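Local coordinates for protein protease Do-like 1, chloroplastic (Arabidopsis thaliana, PDB 3QO6) that cleaves proteins in the chloroplast as an HtrA-type serine protease required at high temperature, and may degrade damaged proteins there, at residues V148-R153 with Q170-I175; I194-Y199 with F210-D215; I285-N290 with T314-R319; N69-R74 with D99-V104; S56-D61 with R115-G120. All coordinates share one frame; numbering follows the deposited sequence.

Contact 1. Residues V148-R153 with Q170-I175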
# COMPACT_ATOMS: atom_id res chain seq x y z
N VAL B 148 -18.95 -2.45 30.79
CA VAL B 148 -20.14 -3.18 31.17
C VAL B 148 -20.20 -4.54 30.43
O VAL B 148 -19.48 -4.75 29.44
CB VAL B 148 -21.34 -2.23 30.78
CG1 VAL B 148 -22.13 -2.81 29.59
CG2 VAL B 148 -22.16 -1.90 31.97
N ILE B 149 -20.99 -5.49 30.92
CA ILE B 149 -21.12 -6.72 30.16
C ILE B 149 -22.05 -6.30 29.02
O ILE B 149 -23.17 -5.85 29.28
CB ILE B 149 -21.85 -7.82 30.95
CG1 ILE B 149 -20.94 -8.40 32.03
CG2 ILE B 149 -22.38 -8.87 29.97
CD1 ILE B 149 -21.45 -9.70 32.60
N SER B 150 -21.60 -6.44 27.78
CA SER B 150 -22.38 -6.03 26.62
C SER B 150 -23.21 -7.15 26.07
O SER B 150 -24.21 -6.91 25.37
CB SER B 150 -21.46 -5.55 25.50
OG SER B 150 -20.81 -4.36 25.86
N GLY B 151 -22.76 -8.36 26.35
CA GLY B 151 -23.44 -9.54 25.85
C GLY B 151 -22.97 -10.81 26.53
O GLY B 151 -21.88 -10.89 27.13
N LEU B 152 -23.82 -11.83 26.41
CA LEU B 152 -23.54 -13.12 27.00
C LEU B 152 -23.80 -14.23 25.99
O LEU B 152 -24.47 -14.02 24.99
CB LEU B 152 -24.42 -13.31 28.23
CG LEU B 152 -23.96 -12.31 29.28
CD1 LEU B 152 -24.94 -12.20 30.43
CD2 LEU B 152 -22.56 -12.77 29.75
N ARG B 153 -23.23 -15.40 26.25
CA ARG B 153 -23.44 -16.55 25.37
C ARG B 153 -23.07 -16.31 23.90
O ARG B 153 -23.72 -16.83 23.00
CB ARG B 153 -24.91 -17.01 25.49
CG ARG B 153 -25.27 -17.54 26.91
CD ARG B 153 -26.67 -17.11 27.37
NE ARG B 153 -26.65 -16.40 28.67
CZ ARG B 153 -27.44 -15.36 28.95
NH1 ARG B 153 -28.29 -14.91 28.04
NH2 ARG B 153 -27.40 -14.76 30.14
N GLN B 170 -18.96 -10.61 26.36
CA GLN B 170 -18.67 -9.42 25.56
C GLN B 170 -18.71 -8.18 26.47
O GLN B 170 -19.64 -8.02 27.25
CB GLN B 170 -19.71 -9.26 24.47
CG GLN B 170 -19.35 -8.25 23.45
CD GLN B 170 -20.46 -8.07 22.46
OE1 GLN B 170 -21.09 -9.03 22.04
NE2 GLN B 170 -20.71 -6.83 22.07
N THR B 171 -17.70 -7.32 26.37
CA THR B 171 -17.61 -6.14 27.22
C THR B 171 -17.09 -4.95 26.43
O THR B 171 -16.34 -5.11 25.44
CB THR B 171 -16.67 -6.37 28.41
OG1 THR B 171 -16.69 -5.22 29.25
CG2 THR B 171 -15.23 -6.57 27.94
N ASP B 172 -17.47 -3.75 26.87
CA ASP B 172 -17.04 -2.55 26.18
C ASP B 172 -15.95 -1.85 26.95
O ASP B 172 -15.62 -0.69 26.68
CB ASP B 172 -18.22 -1.61 25.85
CG ASP B 172 -18.96 -1.11 27.09
OD1 ASP B 172 -18.71 -1.62 28.21
OD2 ASP B 172 -19.81 -0.18 26.93
N ALA B 173 -15.39 -2.59 27.91
CA ALA B 173 -14.26 -2.11 28.69
C ALA B 173 -13.10 -2.19 27.70
O ALA B 173 -12.95 -3.21 27.02
CB ALA B 173 -13.97 -3.03 29.85
N ALA B 174 -12.30 -1.13 27.60
CA ALA B 174 -11.16 -1.10 26.68
C ALA B 174 -10.25 -2.34 26.81
O ALA B 174 -9.68 -2.61 27.88
CB ALA B 174 -10.37 0.16 26.92
N ILE B 175 -10.10 -3.07 25.72
CA ILE B 175 -9.29 -4.27 25.70
C ILE B 175 -8.32 -4.17 24.52
O ILE B 175 -8.73 -4.22 23.36
CB ILE B 175 -10.22 -5.54 25.54
CG1 ILE B 175 -10.91 -5.86 26.86
CG2 ILE B 175 -9.44 -6.75 25.17
CD1 ILE B 175 -9.99 -5.70 28.07
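Thr171 and Asp172 grip the backbone of Val148 from both of its polar ends. OG1 of Thr171 stands anti to its own backbone N (chi1 -176°) and donates to Val148 O over 2.8 Å, coming from above the carbonyl plane. The same OG1 accepts from Ala173 N at 3.2 Å, an ST turn that bends the chain as strand 168-171 ends. A valine in place of Thr171 would probably leave both Val148 O and Ala173 N without their hydroxyl partner and free the turn to shift. Val148 N meets Asp172 OD1 at 2.7 Å, almost end-on. Ser150 N (2.6 Å) and Gly151 N (3.3 Å) approach Gln170 O from one face of its plane, the double donation of a classic beta bulge, and Gln170 N returns a bond to Gly151 O. The extended side chain of Gln170 lies against Ser150 CB; Arg154 holds its OE1, and Thr143 of the second subunit its NE2. Asp172 OD2 and Ser150 OG bond to Thr146 N and Leu144 O of that subunit. On the other face, Ile149 and Thr171 pack on Val131 of strand 130-135, while strand 209-213 runs along the far edge of strand 168-171.

Contact 2. Residues I194-Y199 with F210-D215; sequences INTAIY and FSIPVD
Thr196 N and Phe210 O form an almost straight hydrogen bond (2.9 Å, 178° at the hydrogen), and Phe210 N answers with 2.7 Å to Ala197 O. Two residues of one strand, Thr196 and Ala197, thus face the single Phe210. Ile194 N reaches Ile212 O at 2.9 Å. Between these pairs, Ser211 OG points at Asn195 OD1 across a non-hydrogen-bonded pair; their bond is weak in geometry despite its 2.8 Å, and Asn195 ND2 turns to Pro183 O in another weak bond. The strands are the arms of a beta hairpin, 191-198 and 209-213, in the second barrel of the trypsin-like fold, and the shift at Thr196-Ala197 is a classic beta bulge. Along strand 191-198 the backbones of Thr196 and Ile198 also hydrogen-bond to the bound peptide, as substrate does in this family. Aromatic packing gathers at the loop end of the hairpin. Phe210 CG lies anti to its carbonyl carbon (chi1 -49°), which sends the ring toward Tyr199 in a T-shaped stack, centroids 4.7 Å apart and planes at 77°. The CE1-CZ edge of Phe210 bears on the Tyr199 face, CZ standing 3.5 Å above the ring centre. Leu140 of the second subunit packs on both rings.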
# COMPACT_ATOMS: atom_id res chain seq x y z
N ILE B 194 -11.62 -14.48 31.38
CA ILE B 194 -10.24 -14.18 31.00
C ILE B 194 -10.34 -13.35 29.73
O ILE B 194 -10.96 -13.81 28.75
CB ILE B 194 -9.45 -15.45 30.61
CG1 ILE B 194 -9.61 -16.53 31.68
CG2 ILE B 194 -7.97 -15.11 30.49
CD1 ILE B 194 -8.69 -17.73 31.47
N ASN B 195 -9.76 -12.14 29.72
CA ASN B 195 -9.85 -11.30 28.53
C ASN B 195 -8.99 -11.96 27.48
O ASN B 195 -7.82 -12.22 27.71
CB ASN B 195 -9.36 -9.87 28.82
CG ASN B 195 -10.14 -9.21 29.94
OD1 ASN B 195 -11.36 -9.27 29.97
ND2 ASN B 195 -9.44 -8.59 30.88
N THR B 196 -9.56 -12.24 26.31
CA THR B 196 -8.74 -12.92 25.34
C THR B 196 -8.71 -12.43 23.92
O THR B 196 -7.76 -12.71 23.21
CB THR B 196 -9.01 -14.47 25.35
OG1 THR B 196 -9.55 -14.89 24.10
CG2 THR B 196 -9.93 -14.86 26.49
N ALA B 197 -9.73 -11.69 23.49
CA ALA B 197 -9.76 -11.19 22.11
C ALA B 197 -10.74 -10.03 21.89
O ALA B 197 -11.57 -9.70 22.77
CB ALA B 197 -10.10 -12.32 21.14
N ILE B 198 -10.66 -9.43 20.70
CA ILE B 198 -11.54 -8.33 20.35
C ILE B 198 -11.92 -8.37 18.87
O ILE B 198 -11.35 -9.11 18.08
CB ILE B 198 -10.83 -7.01 20.62
CG1 ILE B 198 -9.73 -6.85 19.58
CG2 ILE B 198 -10.22 -6.99 22.04
CD1 ILE B 198 -8.96 -5.58 19.74
N TYR B 199 -12.91 -7.57 18.50
CA TYR B 199 -13.34 -7.41 17.11
C TYR B 199 -12.92 -5.96 16.84
O TYR B 199 -13.37 -5.05 17.53
CB TYR B 199 -14.85 -7.56 16.95
CG TYR B 199 -15.33 -8.97 16.70
CD1 TYR B 199 -14.44 -10.05 16.58
CD2 TYR B 199 -16.69 -9.25 16.60
CE1 TYR B 199 -14.90 -11.35 16.36
CE2 TYR B 199 -17.16 -10.55 16.39
CZ TYR B 199 -16.27 -11.59 16.26
OH TYR B 199 -16.76 -12.87 16.02
N PHE B 210 -13.92 -9.69 24.16
CA PHE B 210 -14.40 -10.96 24.66
C PHE B 210 -13.57 -11.63 25.77
O PHE B 210 -12.36 -11.52 25.81
CB PHE B 210 -14.51 -11.91 23.49
CG PHE B 210 -15.24 -11.31 22.30
CD1 PHE B 210 -14.53 -10.83 21.21
CD2 PHE B 210 -16.64 -11.34 22.24
CE1 PHE B 210 -15.22 -10.39 20.05
CE2 PHE B 210 -17.31 -10.91 21.11
CZ PHE B 210 -16.60 -10.44 20.00
N SER B 211 -14.26 -12.30 26.69
CA SER B 211 -13.59 -13.01 27.78
C SER B 211 -14.13 -14.44 27.83
O SER B 211 -15.34 -14.66 27.62
CB SER B 211 -13.87 -12.34 29.10
OG SER B 211 -13.38 -11.02 29.07
N ILE B 212 -13.24 -15.41 28.07
CA ILE B 212 -13.68 -16.80 28.18
C ILE B 212 -14.31 -16.79 29.57
O ILE B 212 -13.69 -16.29 30.52
CB ILE B 212 -12.49 -17.82 28.18
CG1 ILE B 212 -11.64 -17.71 26.91
CG2 ILE B 212 -13.04 -19.22 28.28
CD1 ILE B 212 -12.42 -17.95 25.65
N PRO B 213 -15.55 -17.30 29.70
CA PRO B 213 -16.21 -17.31 31.01
C PRO B 213 -15.53 -18.19 32.05
O PRO B 213 -15.10 -19.31 31.78
CB PRO B 213 -17.63 -17.76 30.68
CG PRO B 213 -17.42 -18.68 29.49
CD PRO B 213 -16.36 -17.99 28.68
N VAL B 214 -15.45 -17.65 33.25
CA VAL B 214 -14.83 -18.31 34.38
C VAL B 214 -15.28 -19.76 34.59
O VAL B 214 -14.46 -20.63 34.90
CB VAL B 214 -15.10 -17.50 35.65
CG1 VAL B 214 -16.58 -17.48 35.93
CG2 VAL B 214 -14.29 -18.05 36.80
N ASP B 215 -16.56 -20.03 34.44
CA ASP B 215 -17.05 -21.38 34.65
C ASP B 215 -16.32 -22.40 33.77
O ASP B 215 -15.89 -23.46 34.26
CB ASP B 215 -18.57 -21.45 34.44
CG ASP B 215 -19.33 -20.74 35.56
OD1 ASP B 215 -18.69 -20.16 36.48
OD2 ASP B 215 -20.59 -20.77 35.53

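Contact 3. Residues I285-N290 with T314-R319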
# COMPACT_ATOMS: atom_id res chain seq x y z
N ILE B 285 -23.64 -36.39 4.43
CA ILE B 285 -23.91 -35.03 4.85
C ILE B 285 -24.62 -35.12 6.19
O ILE B 285 -25.69 -35.71 6.29
CB ILE B 285 -24.81 -34.29 3.86
CG1 ILE B 285 -24.14 -34.22 2.51
CG2 ILE B 285 -25.06 -32.90 4.35
CD1 ILE B 285 -25.05 -33.71 1.45
N ILE B 286 -24.02 -34.54 7.22
CA ILE B 286 -24.60 -34.59 8.54
C ILE B 286 -25.65 -33.50 8.63
O ILE B 286 -25.35 -32.33 8.43
CB ILE B 286 -23.52 -34.38 9.61
CG1 ILE B 286 -22.39 -35.38 9.39
CG2 ILE B 286 -24.11 -34.54 11.01
CD1 ILE B 286 -21.18 -35.13 10.23
N THR B 287 -26.88 -33.92 8.92
CA THR B 287 -28.02 -33.02 9.01
C THR B 287 -28.49 -32.92 10.45
O THR B 287 -29.21 -31.98 10.83
CB THR B 287 -29.17 -33.53 8.10
OG1 THR B 287 -29.65 -34.80 8.57
CG2 THR B 287 -28.67 -33.70 6.66
N SER B 288 -28.09 -33.88 11.26
CA SER B 288 -28.45 -33.89 12.67
C SER B 288 -27.54 -34.84 13.43
O SER B 288 -26.99 -35.79 12.87
CB SER B 288 -29.90 -34.34 12.85
OG SER B 288 -30.00 -35.76 12.92
N VAL B 289 -27.38 -34.55 14.72
CA VAL B 289 -26.57 -35.37 15.60
C VAL B 289 -27.48 -35.54 16.81
O VAL B 289 -27.97 -34.56 17.38
CB VAL B 289 -25.27 -34.64 15.97
CG1 VAL B 289 -25.58 -33.42 16.81
CG2 VAL B 289 -24.36 -35.57 16.70
N ASN B 290 -27.70 -36.80 17.19
CA ASN B 290 -28.61 -37.16 18.28
C ASN B 290 -29.48 -36.03 18.84
O ASN B 290 -29.15 -35.39 19.83
CB ASN B 290 -27.87 -37.88 19.42
CG ASN B 290 -26.72 -37.09 19.98
OD1 ASN B 290 -26.79 -35.87 20.12
ND2 ASN B 290 -25.65 -37.78 20.35
N THR B 314 -25.72 -40.57 18.20
CA THR B 314 -26.44 -41.05 17.03
C THR B 314 -26.52 -39.91 16.01
O THR B 314 -27.14 -38.87 16.24
CB THR B 314 -27.88 -41.58 17.42
OG1 THR B 314 -28.73 -41.59 16.27
CG2 THR B 314 -28.50 -40.73 18.50
N VAL B 315 -25.85 -40.11 14.88
CA VAL B 315 -25.81 -39.10 13.83
C VAL B 315 -26.58 -39.48 12.58
O VAL B 315 -26.50 -40.60 12.07
CB VAL B 315 -24.33 -38.76 13.42
CG1 VAL B 315 -23.44 -38.76 14.65
CG2 VAL B 315 -23.81 -39.74 12.40
N GLU B 316 -27.32 -38.51 12.07
CA GLU B 316 -28.12 -38.69 10.87
C GLU B 316 -27.41 -38.05 9.68
O GLU B 316 -26.99 -36.91 9.74
CB GLU B 316 -29.48 -38.03 11.12
CG GLU B 316 -30.37 -37.83 9.93
CD GLU B 316 -31.56 -36.95 10.29
OE1 GLU B 316 -32.37 -37.37 11.16
OE2 GLU B 316 -31.68 -35.82 9.73
N VAL B 317 -27.27 -38.81 8.60
CA VAL B 317 -26.62 -38.30 7.40
C VAL B 317 -27.53 -38.38 6.18
O VAL B 317 -28.54 -39.07 6.19
CB VAL B 317 -25.34 -39.09 7.05
CG1 VAL B 317 -24.42 -39.15 8.25
CG2 VAL B 317 -25.70 -40.50 6.57
N LEU B 318 -27.16 -37.65 5.14
CA LEU B 318 -27.88 -37.69 3.89
C LEU B 318 -26.89 -38.35 2.96
O LEU B 318 -25.95 -37.72 2.48
CB LEU B 318 -28.22 -36.28 3.39
CG LEU B 318 -28.62 -36.16 1.91
CD1 LEU B 318 -29.69 -37.17 1.57
CD2 LEU B 318 -29.12 -34.76 1.63
N ARG B 319 -27.08 -39.65 2.76
CA ARG B 319 -26.22 -40.43 1.89
C ARG B 319 -26.82 -40.32 0.50
O ARG B 319 -27.62 -39.42 0.24
CB ARG B 319 -26.19 -41.88 2.38
CG ARG B 319 -25.17 -42.76 1.68
CD ARG B 319 -24.87 -44.02 2.49
NE ARG B 319 -24.14 -43.73 3.72
CZ ARG B 319 -23.60 -44.65 4.51
NH1 ARG B 319 -23.71 -45.94 4.21
NH2 ARG B 319 -22.93 -44.29 5.61
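Val289 and Val315 pair on the buried face of two antiparallel strands, 285-289 and 312-318, within the PDZ domain, whose fold is a small curled beta-sheet flanked by helices. Their side chains meet branch to branch, CG2 of Val289 lying 3.9 Å from CG1 of Val315, the branch anti to its own carbonyl carbon. Ile286 and Val317 share this face more loosely, with 4.4 Å between their CG1 atoms, and Ile286 also packs on Ile237. All four of these side chains are apolar and buried. The opposite face is mixed. At one end Ile285 and Leu318 remain buried, their CB atoms 4.0 Å apart, and Arg279 of the fourth subunit packs on both; the backbone bond from Ile285 N to Leu318 O is nevertheless weak, although Leu318 N holds Ile285 O at 2.7 Å. Toward the middle, Ser288 and Glu316 are partly exposed and the chemistry turns polar. A classic beta bulge puts Thr287 and Ser288 together opposite Glu316: Thr287 N donates to Glu316 O at 3.1 Å, and Glu316 N to Ser288 O at 2.9 Å. At the bulge the hydroxyl of Thr287 lies within reach of the carboxylate, with which Lys323 makes a long, weak ion pair. With Glu316 CG anti to the backbone N (chi1 168°) and the chain extended, Thr287 OG1 donates to OE2 on its anti side, 2.6 Å away and 16° out of the carboxylate plane.

Contact 4. Residues N69-R74 with D99-V104; sequences NYHVIR and DKDVAV
Asp101 carries CG anti to its backbone N (chi1 -162°), whereas His71 folds its ring back between its own N and carbonyl carbon (chi1 83°); together these torsions bring carboxylate and imidazole edge to edge, their planes 23° apart. His71 ND1 donates to Asp101 OD2 at 2.6 Å in the ring plane, and His71 N donates to OD1 at 2.7 Å. Both oxygens use their syn lone pairs, a two-point grip that fixes the carboxylate's rotation. With Ser180, against which His71 packs, these residues make up the predicted charge relay system, the catalytic triad of trypsin-like proteases. An alanine at Asp101 would probably leave His71 ND1 and N without their acceptors and let the imidazole turn away from Ser180. Behind the carboxylate, Asp101 O is pinned from opposite faces of its plane by Asn69 ND2 and Tyr70 N, each at 3.0 Å, so the aspartate's backbone is held by the segment carrying the histidine. Ala103 CB rests 3.6 Å from Tyr70 CA. The short, weakly bonded helix 70-73 follows directly on strand 65-69, which pairs with strand 102-107 in the first barrel; Thr196 of strand 191-198 packs on Asp101 from the second, while helix 214-227 touches Val102.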
# COMPACT_ATOMS: atom_id res chain seq x y z
N ASN B 69 -3.84 -16.99 28.64
CA ASN B 69 -4.34 -17.43 27.36
C ASN B 69 -3.24 -18.30 26.79
O ASN B 69 -2.03 -17.99 26.92
CB ASN B 69 -4.58 -16.24 26.41
CG ASN B 69 -5.96 -15.61 26.57
OD1 ASN B 69 -6.12 -14.40 26.43
ND2 ASN B 69 -6.97 -16.43 26.85
N TYR B 70 -3.63 -19.39 26.16
CA TYR B 70 -2.62 -20.21 25.55
C TYR B 70 -1.90 -19.41 24.47
O TYR B 70 -0.67 -19.45 24.39
CB TYR B 70 -3.24 -21.44 24.93
CG TYR B 70 -2.27 -22.19 24.06
CD1 TYR B 70 -0.98 -22.52 24.53
CD2 TYR B 70 -2.63 -22.60 22.78
CE1 TYR B 70 -0.10 -23.23 23.75
CE2 TYR B 70 -1.76 -23.31 21.99
CZ TYR B 70 -0.49 -23.62 22.47
OH TYR B 70 0.38 -24.30 21.64
N HIS B 71 -2.65 -18.66 23.65
CA HIS B 71 -2.01 -17.92 22.56
C HIS B 71 -0.90 -16.97 23.01
O HIS B 71 -0.08 -16.57 22.20
CB HIS B 71 -3.03 -17.19 21.66
CG HIS B 71 -3.50 -15.87 22.18
ND1 HIS B 71 -4.74 -15.69 22.76
CD2 HIS B 71 -2.88 -14.66 22.23
CE1 HIS B 71 -4.86 -14.43 23.15
NE2 HIS B 71 -3.75 -13.79 22.84
N VAL B 72 -0.87 -16.64 24.29
CA VAL B 72 0.16 -15.76 24.85
C VAL B 72 1.46 -16.54 25.11
O VAL B 72 2.56 -15.98 25.05
CB VAL B 72 -0.33 -15.19 26.21
CG1 VAL B 72 0.81 -14.55 26.99
CG2 VAL B 72 -1.44 -14.18 25.98
N ILE B 73 1.31 -17.83 25.38
CA ILE B 73 2.39 -18.76 25.70
C ILE B 73 2.98 -19.42 24.45
O ILE B 73 4.18 -19.72 24.40
CB ILE B 73 1.83 -19.86 26.66
CG1 ILE B 73 1.68 -19.28 28.05
CG2 ILE B 73 2.66 -21.09 26.68
CD1 ILE B 73 2.85 -18.50 28.53
N ARG B 74 2.14 -19.65 23.45
CA ARG B 74 2.58 -20.28 22.22
C ARG B 74 3.94 -19.81 21.75
O ARG B 74 4.21 -18.60 21.72
CB ARG B 74 1.57 -20.02 21.10
CG ARG B 74 0.45 -21.04 20.98
CD ARG B 74 0.71 -22.04 19.85
NE ARG B 74 0.70 -21.40 18.54
CZ ARG B 74 1.34 -21.87 17.47
NH1 ARG B 74 2.05 -23.00 17.54
NH2 ARG B 74 1.27 -21.19 16.33
N ASP B 99 -8.42 -25.30 22.41
CA ASP B 99 -9.75 -24.96 21.98
C ASP B 99 -10.35 -23.81 22.72
O ASP B 99 -10.98 -22.96 22.11
CB ASP B 99 -10.65 -26.19 22.07
CG ASP B 99 -10.38 -27.16 20.95
OD1 ASP B 99 -9.80 -26.74 19.92
OD2 ASP B 99 -10.76 -28.34 21.11
N LYS B 100 -10.16 -23.76 24.03
CA LYS B 100 -10.71 -22.68 24.82
C LYS B 100 -9.63 -21.66 25.16
O LYS B 100 -9.80 -20.84 26.06
CB LYS B 100 -11.33 -23.25 26.09
CG LYS B 100 -12.27 -24.42 25.85
CD LYS B 100 -13.49 -23.95 25.09
CE LYS B 100 -14.49 -25.06 24.83
NZ LYS B 100 -15.61 -24.56 23.96
N ASP B 101 -8.52 -21.71 24.43
CA ASP B 101 -7.38 -20.80 24.61
C ASP B 101 -6.99 -20.49 26.06
O ASP B 101 -6.63 -19.36 26.39
CB ASP B 101 -7.63 -19.50 23.85
CG ASP B 101 -6.37 -18.70 23.62
OD1 ASP B 101 -5.27 -19.28 23.50
OD2 ASP B 101 -6.47 -17.47 23.54
N VAL B 102 -7.02 -21.52 26.89
CA VAL B 102 -6.65 -21.44 28.31
C VAL B 102 -5.32 -22.16 28.57
O VAL B 102 -5.08 -23.24 28.05
CB VAL B 102 -7.69 -22.12 29.16
CG1 VAL B 102 -7.20 -22.23 30.59
CG2 VAL B 102 -8.97 -21.36 29.08
N ALA B 103 -4.45 -21.57 29.39
CA ALA B 103 -3.18 -22.21 29.68
C ALA B 103 -2.80 -22.06 31.14
O ALA B 103 -3.14 -21.06 31.77
CB ALA B 103 -2.11 -21.62 28.81
N VAL B 104 -2.12 -23.06 31.69
CA VAL B 104 -1.69 -22.93 33.08
C VAL B 104 -0.19 -22.98 33.24
O VAL B 104 0.49 -23.78 32.62
CB VAL B 104 -2.29 -24.00 33.99
CG1 VAL B 104 -1.87 -23.71 35.41
CG2 VAL B 104 -3.80 -24.01 33.87

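Contact 5. Residues S56-D61 with R115-G120; sequences SGFVWD and RPIPVG
In the double-barrel fold of trypsin-like proteases, the chain that leaves the first barrel for the second passes over the later part of strand 47-61, where Ile117 of the connecting segment hydrogen-bonds to Val59. Ile117 N donates to Val59 O at 3.1 Å, nearly along the C=O axis. Pro116 CA adds a CA-H...O contact to Val59 O at 3.2 Å, so two neighbouring residues of the connection meet one carbonyl. No ladder of bonds follows, for the two segments run roughly at right angles (92°), and apolar side chains do the rest. Ile117 leans past the carbonyl to Phe58, its CG1 3.3 Å from CD2 of the ring; this is a tight approach, and the chi1 of Ile117, 25°, is close to eclipsed, which suggests strain or an imprecisely placed side chain. Ile117 CD1 continues to Trp60 CE3 at 4.0 Å, the two side chains crossing at about a right angle. Trp60 leaves the backbone pointing away from the connection, but with CG anti to its N (chi1 -175°) the six-membered ring returns to Val119, whose CG2 approaches CH2 obliquely at 3.5 Å. On the other flank, Pro116 CB lies 3.3 Å from Trp60 O and Val59 CG1 packs on the proline. Phe58 and Trp60 both touch Val67 of strand 65-69 and Leu191 of strand 191-198, while Val221 of helix 214-227 meets Trp60 and Val214 of that helix meets Val119.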
# COMPACT_ATOMS: atom_id res chain seq x y z
N SER B 56 -0.66 -10.98 30.01
CA SER B 56 -0.91 -11.04 31.44
C SER B 56 -1.47 -12.36 31.88
O SER B 56 -1.67 -13.28 31.07
CB SER B 56 -1.83 -9.90 31.90
OG SER B 56 -2.57 -9.38 30.82
N GLY B 57 -1.70 -12.44 33.18
CA GLY B 57 -2.26 -13.62 33.81
C GLY B 57 -2.56 -13.26 35.25
O GLY B 57 -2.32 -12.13 35.70
N PHE B 58 -3.12 -14.21 35.98
CA PHE B 58 -3.44 -13.97 37.37
C PHE B 58 -3.04 -15.21 38.16
O PHE B 58 -2.84 -16.27 37.60
CB PHE B 58 -4.93 -13.67 37.53
CG PHE B 58 -5.83 -14.54 36.70
CD1 PHE B 58 -5.96 -14.31 35.34
CD2 PHE B 58 -6.52 -15.61 37.28
CE1 PHE B 58 -6.78 -15.14 34.56
CE2 PHE B 58 -7.35 -16.44 36.52
CZ PHE B 58 -7.48 -16.22 35.16
N VAL B 59 -2.89 -15.05 39.47
CA VAL B 59 -2.52 -16.15 40.34
C VAL B 59 -3.74 -17.00 40.62
O VAL B 59 -4.79 -16.48 41.07
CB VAL B 59 -1.98 -15.62 41.67
CG1 VAL B 59 -2.18 -16.62 42.77
CG2 VAL B 59 -0.52 -15.30 41.53
N TRP B 60 -3.62 -18.30 40.37
CA TRP B 60 -4.75 -19.16 40.61
C TRP B 60 -4.82 -19.77 41.99
O TRP B 60 -5.90 -19.96 42.52
CB TRP B 60 -4.79 -20.26 39.58
CG TRP B 60 -5.99 -21.08 39.71
CD1 TRP B 60 -6.07 -22.31 40.27
CD2 TRP B 60 -7.32 -20.75 39.26
NE1 TRP B 60 -7.36 -22.78 40.19
CE2 TRP B 60 -8.15 -21.85 39.58
CE3 TRP B 60 -7.88 -19.63 38.61
CZ2 TRP B 60 -9.53 -21.87 39.26
CZ3 TRP B 60 -9.26 -19.66 38.30
CH2 TRP B 60 -10.06 -20.77 38.63
N ASP B 61 -3.66 -20.06 42.56
CA ASP B 61 -3.59 -20.69 43.89
C ASP B 61 -2.25 -20.51 44.61
O ASP B 61 -1.24 -20.12 44.00
CB ASP B 61 -3.86 -22.20 43.79
CG ASP B 61 -2.90 -22.91 42.84
OD1 ASP B 61 -3.36 -23.88 42.15
OD2 ASP B 61 -1.70 -22.52 42.77
N ARG B 115 -1.50 -13.97 45.75
CA ARG B 115 -2.91 -13.80 46.08
C ARG B 115 -3.70 -14.47 44.97
O ARG B 115 -3.61 -14.09 43.82
CB ARG B 115 -3.28 -12.31 46.14
CG ARG B 115 -4.76 -12.03 46.44
CD ARG B 115 -5.07 -10.52 46.50
NE ARG B 115 -6.46 -10.22 46.88
CZ ARG B 115 -7.49 -10.22 46.04
NH1 ARG B 115 -7.30 -10.50 44.76
NH2 ARG B 115 -8.72 -9.97 46.48
N PRO B 116 -4.44 -15.54 45.30
CA PRO B 116 -5.20 -16.15 44.21
C PRO B 116 -6.50 -15.33 44.05
O PRO B 116 -7.17 -15.06 45.05
CB PRO B 116 -5.42 -17.59 44.70
CG PRO B 116 -5.48 -17.43 46.19
CD PRO B 116 -4.39 -16.42 46.49
N ILE B 117 -6.85 -14.92 42.82
CA ILE B 117 -8.07 -14.12 42.65
C ILE B 117 -9.26 -14.91 43.11
O ILE B 117 -9.31 -16.11 42.95
CB ILE B 117 -8.39 -13.68 41.19
CG1 ILE B 117 -7.77 -14.66 40.22
CG2 ILE B 117 -7.98 -12.25 40.93
CD1 ILE B 117 -8.22 -16.07 40.43
N PRO B 118 -10.23 -14.23 43.70
CA PRO B 118 -11.43 -14.87 44.18
C PRO B 118 -12.17 -15.33 42.94
O PRO B 118 -12.40 -14.55 42.04
CB PRO B 118 -12.16 -13.75 44.90
CG PRO B 118 -11.05 -12.86 45.36
CD PRO B 118 -10.14 -12.84 44.18
N VAL B 119 -12.54 -16.60 42.87
CA VAL B 119 -13.22 -17.12 41.70
C VAL B 119 -14.72 -16.86 41.75
O VAL B 119 -15.37 -17.26 42.68
CB VAL B 119 -12.99 -18.61 41.59
CG1 VAL B 119 -13.93 -19.22 40.55
CG2 VAL B 119 -11.51 -18.87 41.25
N GLY B 120 -15.27 -16.22 40.73
CA GLY B 120 -16.70 -15.97 40.75
C GLY B 120 -17.51 -16.94 39.93
O GLY B 120 -17.05 -18.03 39.59

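In the fold
Contacts 1, 2, 4 and 5 belong to the protease domain; contact 3 lies apart in the PDZ domain, its centre about 32 Å or more from theirs. Contacts 1, 2 and 3 are bulged antiparallel strand pairs. The first two share a sheet and touch through Ile175 and Ile198; both also meet the second subunit, contact 1 by hydrogen bonds as well as packing, contact 2 by packing. Contact 4, nearest the chain centre, relies on buried carboxylate hydrogen bonds and touches contact 2 through Asn69 and Thr196 where the barrels meet. Contact 5, only partly buried, encloses contact 4 along the chain yet is chiefly apolar, and reaches contact 2 through Val119 and Val214.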